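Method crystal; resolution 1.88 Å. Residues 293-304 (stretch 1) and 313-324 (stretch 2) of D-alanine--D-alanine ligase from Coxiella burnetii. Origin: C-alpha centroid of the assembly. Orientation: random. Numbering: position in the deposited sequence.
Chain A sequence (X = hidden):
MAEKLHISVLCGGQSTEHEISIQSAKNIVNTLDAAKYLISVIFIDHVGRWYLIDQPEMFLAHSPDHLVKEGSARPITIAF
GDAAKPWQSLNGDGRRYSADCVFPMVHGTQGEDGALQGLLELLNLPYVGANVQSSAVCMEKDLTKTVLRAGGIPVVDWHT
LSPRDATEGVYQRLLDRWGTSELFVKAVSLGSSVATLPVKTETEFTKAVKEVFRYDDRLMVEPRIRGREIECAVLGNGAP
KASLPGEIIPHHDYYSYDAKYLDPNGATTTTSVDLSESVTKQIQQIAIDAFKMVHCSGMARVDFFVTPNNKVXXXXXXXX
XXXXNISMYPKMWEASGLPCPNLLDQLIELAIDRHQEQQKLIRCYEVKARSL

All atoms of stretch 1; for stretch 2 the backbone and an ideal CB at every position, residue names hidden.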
# COMPACT_ATOMS: atom_id res chain seq x y z
N MET A 293 -13.59 7.41 -0.95
CA MET A 293 -13.66 6.43 0.12
C MET A 293 -12.41 5.57 0.21
O MET A 293 -12.04 5.12 1.29
CB MET A 293 -14.89 5.55 -0.04
CG MET A 293 -15.19 4.72 1.17
SD MET A 293 -16.93 4.28 1.15
CE MET A 293 -17.69 5.89 1.32
N VAL A 294 -11.76 5.33 -0.91
CA VAL A 294 -10.52 4.59 -0.90
C VAL A 294 -9.32 5.53 -0.93
O VAL A 294 -8.19 5.10 -1.14
CB VAL A 294 -10.43 3.61 -2.09
CG1 VAL A 294 -11.57 2.58 -2.00
CG2 VAL A 294 -10.49 4.37 -3.40
N HIS A 295 -9.59 6.82 -0.73
CA HIS A 295 -8.53 7.83 -0.63
C HIS A 295 -7.62 7.84 -1.84
O HIS A 295 -6.40 7.95 -1.72
CB HIS A 295 -7.75 7.63 0.66
CG HIS A 295 -8.63 7.55 1.86
ND1 HIS A 295 -8.63 6.47 2.72
CD2 HIS A 295 -9.58 8.40 2.32
CE1 HIS A 295 -9.53 6.67 3.67
NE2 HIS A 295 -10.12 7.83 3.44
N CYS A 296 -8.26 7.73 -3.00
CA CYS A 296 -7.54 7.76 -4.26
C CYS A 296 -7.06 9.18 -4.58
O CYS A 296 -7.51 10.17 -3.98
CB CYS A 296 -8.44 7.25 -5.38
SG CYS A 296 -7.50 6.63 -6.76
N SER A 297 -6.11 9.25 -5.50
CA SER A 297 -5.57 10.51 -5.95
C SER A 297 -5.38 10.43 -7.43
O SER A 297 -5.11 9.35 -7.97
CB SER A 297 -4.20 10.77 -5.31
OG SER A 297 -4.35 11.13 -3.96
N GLY A 298 -5.53 11.58 -8.09
CA GLY A 298 -5.25 11.71 -9.51
C GLY A 298 -6.35 11.13 -10.38
O GLY A 298 -7.16 11.86 -10.94
N MET A 299 -6.39 9.81 -10.47
CA MET A 299 -7.34 9.16 -11.37
C MET A 299 -7.76 7.77 -10.92
O MET A 299 -7.01 7.06 -10.25
CB MET A 299 -6.71 9.04 -12.76
CG MET A 299 -5.35 8.35 -12.73
SD MET A 299 -4.75 7.90 -14.37
CE MET A 299 -6.24 7.20 -15.04
N ALA A 300 -8.96 7.38 -11.33
CA ALA A 300 -9.40 6.00 -11.19
C ALA A 300 -10.46 5.75 -12.24
O ALA A 300 -11.25 6.64 -12.56
CB ALA A 300 -9.97 5.75 -9.82
N ARG A 301 -10.49 4.54 -12.77
CA ARG A 301 -11.67 4.12 -13.48
C ARG A 301 -12.49 3.23 -12.56
O ARG A 301 -12.00 2.19 -12.10
CB ARG A 301 -11.31 3.35 -14.75
CG ARG A 301 -12.46 3.30 -15.73
CD ARG A 301 -12.14 2.38 -16.88
NE ARG A 301 -12.10 0.99 -16.43
CZ ARG A 301 -11.13 0.13 -16.73
NH1 ARG A 301 -10.11 0.52 -17.48
NH2 ARG A 301 -11.20 -1.11 -16.27
N VAL A 302 -13.72 3.65 -12.27
CA VAL A 302 -14.62 2.86 -11.44
C VAL A 302 -15.52 2.05 -12.33
O VAL A 302 -16.21 2.61 -13.20
CB VAL A 302 -15.50 3.74 -10.54
CG1 VAL A 302 -16.29 2.87 -9.58
CG2 VAL A 302 -14.64 4.75 -9.79
N ASP A 303 -15.50 0.73 -12.13
CA ASP A 303 -16.27 -0.20 -12.95
C ASP A 303 -17.46 -0.67 -12.15
O ASP A 303 -17.33 -1.09 -11.00
CB ASP A 303 -15.41 -1.39 -13.37
CG ASP A 303 -14.22 -0.98 -14.24
OD1 ASP A 303 -14.16 0.19 -14.68
OD2 ASP A 303 -13.35 -1.84 -14.47
N PHE A 304 -18.63 -0.58 -12.78
CA PHE A 304 -19.89 -0.91 -12.14
C PHE A 304 -20.60 -2.02 -12.88
O PHE A 304 -20.33 -2.28 -14.05
CB PHE A 304 -20.84 0.28 -12.23
CG PHE A 304 -20.38 1.52 -11.54
CD1 PHE A 304 -20.89 1.87 -10.31
CD2 PHE A 304 -19.51 2.39 -12.16
CE1 PHE A 304 -20.49 3.03 -9.69
CE2 PHE A 304 -19.10 3.56 -11.55
CZ PHE A 304 -19.60 3.89 -10.32
N UNK A 313 -24.04 -0.82 -8.95
CA UNK A 313 -23.17 -1.59 -8.07
C UNK A 313 -21.72 -1.45 -8.49
O UNK A 313 -21.37 -1.72 -9.65
CB UNK A 313 -23.58 -3.06 -8.06
N UNK A 314 -20.88 -1.04 -7.56
CA UNK A 314 -19.46 -0.96 -7.86
C UNK A 314 -18.92 -2.37 -7.90
O UNK A 314 -19.22 -3.19 -7.03
CB UNK A 314 -18.71 -0.11 -6.84
N UNK A 315 -18.14 -2.68 -8.93
CA UNK A 315 -17.42 -3.95 -8.94
C UNK A 315 -15.93 -3.79 -8.66
O UNK A 315 -15.32 -4.63 -8.02
CB UNK A 315 -17.61 -4.64 -10.29
N UNK A 316 -15.35 -2.71 -9.17
CA UNK A 316 -13.90 -2.57 -9.12
C UNK A 316 -13.49 -1.11 -9.29
O UNK A 316 -14.20 -0.33 -9.92
CB UNK A 316 -13.24 -3.43 -10.20
N UNK A 317 -12.37 -0.74 -8.69
CA UNK A 317 -11.73 0.56 -8.94
C UNK A 317 -10.33 0.30 -9.48
O UNK A 317 -9.53 -0.38 -8.84
CB UNK A 317 -11.68 1.41 -7.67
N UNK A 318 -10.04 0.83 -10.66
CA UNK A 318 -8.77 0.61 -11.32
C UNK A 318 -7.97 1.88 -11.29
O UNK A 318 -8.40 2.88 -11.86
CB UNK A 318 -8.97 0.13 -12.76
N UNK A 319 -6.80 1.84 -10.64
CA UNK A 319 -6.03 3.07 -10.42
C UNK A 319 -5.01 3.32 -11.52
O UNK A 319 -4.55 4.43 -11.69
CB UNK A 319 -5.32 3.01 -9.07
N UNK A 320 -4.65 2.29 -12.27
CA UNK A 320 -3.87 2.52 -13.48
C UNK A 320 -4.61 1.86 -14.65
O UNK A 320 -4.23 0.79 -15.13
CB UNK A 320 -2.45 1.97 -13.34
N UNK A 321 -5.70 2.49 -15.07
CA UNK A 321 -6.50 1.95 -16.17
C UNK A 321 -5.73 2.06 -17.47
O UNK A 321 -4.79 2.84 -17.54
CB UNK A 321 -7.84 2.68 -16.28
N UNK A 322 -6.12 1.27 -18.47
CA UNK A 322 -5.53 1.38 -19.79
C UNK A 322 -5.55 2.82 -20.24
O UNK A 322 -6.49 3.56 -19.93
CB UNK A 322 -6.26 0.49 -20.80
N UNK A 323 -4.52 3.24 -20.96
CA UNK A 323 -4.41 4.63 -21.37
C UNK A 323 -4.01 4.74 -22.83
O UNK A 323 -3.51 5.78 -23.29
CB UNK A 323 -3.40 5.37 -20.49
N UNK A 324 -4.22 3.65 -23.58
CA UNK A 324 -3.99 3.66 -25.01
C UNK A 324 -5.01 4.58 -25.64
O UNK A 324 -5.97 4.98 -25.00
CB UNK A 324 -4.07 2.25 -25.60

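Stretch 2 opens as a strand, 313-318, antiparallel to the strand of stretch 1 that runs through Arg301, Val302 and Asp303, and continues as a loop.

Position 313 points its CA-to-CB bond away from stretch 1, and nothing there lies within 5.5 Å of the ideal CB. Many side chains would suit it. It is Leu313.

At 314 the bond points sideways. The ideal CB is 4.6 Å from Phe304 CD1, so an apolar side chain fits, branched or not. It is Val314. Its CG2 lies 3.6 Å from Phe304 CE1, and its CG1 lies 4.0 Å from Val302 CG1.

Position 315 sits at a beta bulge, with phi/psi of -106/-36. The ideal CB is 3.6 Å from Asp303 O, but stretch 1 offers its side chain no clear pocket. Stretch 1 does not choose; polar or small residues would do. It is Asn315, and the end of its side chain leads away. Asn315 N donates to Asp303 O at 2.7 Å. Asp303 O also accepts from the backbone N of 316 at 3.1 Å, so one carbonyl serves both residues of the bulge.

Position 316 lies on the same sheet face as Arg301 and Asp303. The ideal CB is 4.4 Å from Asp303 CB. A polar or basic side chain would seem likely beside a carboxylate. The residue is Glu316, an acid: its OE1 stands 4.3 Å from Asp303 OD2, a pair of like charges. Asp303 is already paired with Arg301 through Arg301 NE to Asp303 OD1 at 2.8 Å.

Position 317 turns to the other face, with Val302. Val294, Ala300 and Val302 offer an apolar surface, so a medium or large aliphatic side chain suits it. It is Ile317. Its CG2 meets Ala300 CB at 3.6 Å, and its CD1 reaches Val294 CG1 at 4.0 Å.

Position 318 returns to the polar face. Its ideal CB is 3.7 Å from Arg301 O and 5.1 Å from Asp303 OD2, two acceptors that favour a donor such as Asn, Gln, Ser or Thr. It is Asn318. Its ND2 donates to Arg301 O at 3.3 Å and, weakly, to Asp303 OD2 at 2.8 Å. Its CG lies over one face of the Arg301 guanidinium.

At 319 the bond points away, but Cys296 SG is 4.8 Å from the ideal CB. A small or branched residue fits. It is Thr319, with CG2 4.1 Å from Cys296 SG. Water 1 bridges Met299 O and Thr319 O.

Stretch 1 sets no limit at 320, so polar or apolar side chains would do; it is Ile320.

Position 321 points toward Arg301 and Met299. With phi -69°, a compact apolar residue, proline included, suits it. It is Pro321, its CG 3.2 Å from Met299 CE.

Position 322 allows many residues. It is Gly322, linked to Arg301 NH1 through waters 2 and 3.

Position 323 points sideways, but a long apolar side chain could reach Met299. Phe323 does, its ring edge at Met299 CE.

Position 324 is out of reach, so any side chain would do; it is Thr324.

Stretch 2 (313-324) LVNEINTIPGFT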
# COMPACT_ATOMS: atom_id res chain seq x y z
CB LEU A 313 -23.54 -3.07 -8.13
CG LEU A 313 -24.98 -3.41 -7.75
CD1 LEU A 313 -25.24 -4.91 -7.98
CD2 LEU A 313 -25.24 -3.00 -6.30
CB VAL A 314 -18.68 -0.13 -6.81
CG1 VAL A 314 -17.21 -0.16 -7.14
CG2 VAL A 314 -19.19 1.31 -6.78
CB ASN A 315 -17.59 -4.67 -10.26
CG ASN A 315 -17.30 -6.16 -10.14
OD1 ASN A 315 -17.69 -6.80 -9.15
ND2 ASN A 315 -16.61 -6.72 -11.13
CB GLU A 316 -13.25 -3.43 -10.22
CG GLU A 316 -11.73 -3.35 -10.28
CD GLU A 316 -11.12 -4.39 -11.21
OE1 GLU A 316 -11.85 -4.98 -12.03
OE2 GLU A 316 -9.89 -4.63 -11.12
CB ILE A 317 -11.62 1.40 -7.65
CG1 ILE A 317 -13.01 1.51 -7.00
CG2 ILE A 317 -11.00 2.80 -7.96
CD1 ILE A 317 -13.02 2.23 -5.67
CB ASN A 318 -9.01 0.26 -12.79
CG ASN A 318 -9.84 -0.97 -12.95
OD1 ASN A 318 -9.34 -2.09 -12.87
ND2 ASN A 318 -11.14 -0.78 -13.15
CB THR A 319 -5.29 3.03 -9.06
OG1 THR A 319 -4.44 1.89 -9.04
CG2 THR A 319 -6.29 2.93 -7.88
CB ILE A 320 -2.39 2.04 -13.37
CG1 ILE A 320 -1.77 2.48 -12.03
CG2 ILE A 320 -1.53 2.55 -14.55
CD1 ILE A 320 -1.47 3.97 -11.91
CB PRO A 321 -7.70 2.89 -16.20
CG PRO A 321 -7.20 4.17 -15.66
CD PRO A 321 -6.19 3.80 -14.61
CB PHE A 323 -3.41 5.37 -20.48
CG PHE A 323 -3.96 6.61 -19.86
CD1 PHE A 323 -4.40 6.62 -18.54
CD2 PHE A 323 -4.07 7.77 -20.61
CE1 PHE A 323 -4.90 7.78 -17.97
CE2 PHE A 323 -4.58 8.94 -20.04
CZ PHE A 323 -4.98 8.94 -18.72
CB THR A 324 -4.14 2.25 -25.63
OG1 THR A 324 -5.53 1.96 -25.83
CG2 THR A 324 -3.53 1.21 -24.70
O HOH W 1 -4.51 6.26 -9.94
O HOH W 2 -8.98 2.58 -19.41
O HOH W 3 -7.95 -1.12 -18.39
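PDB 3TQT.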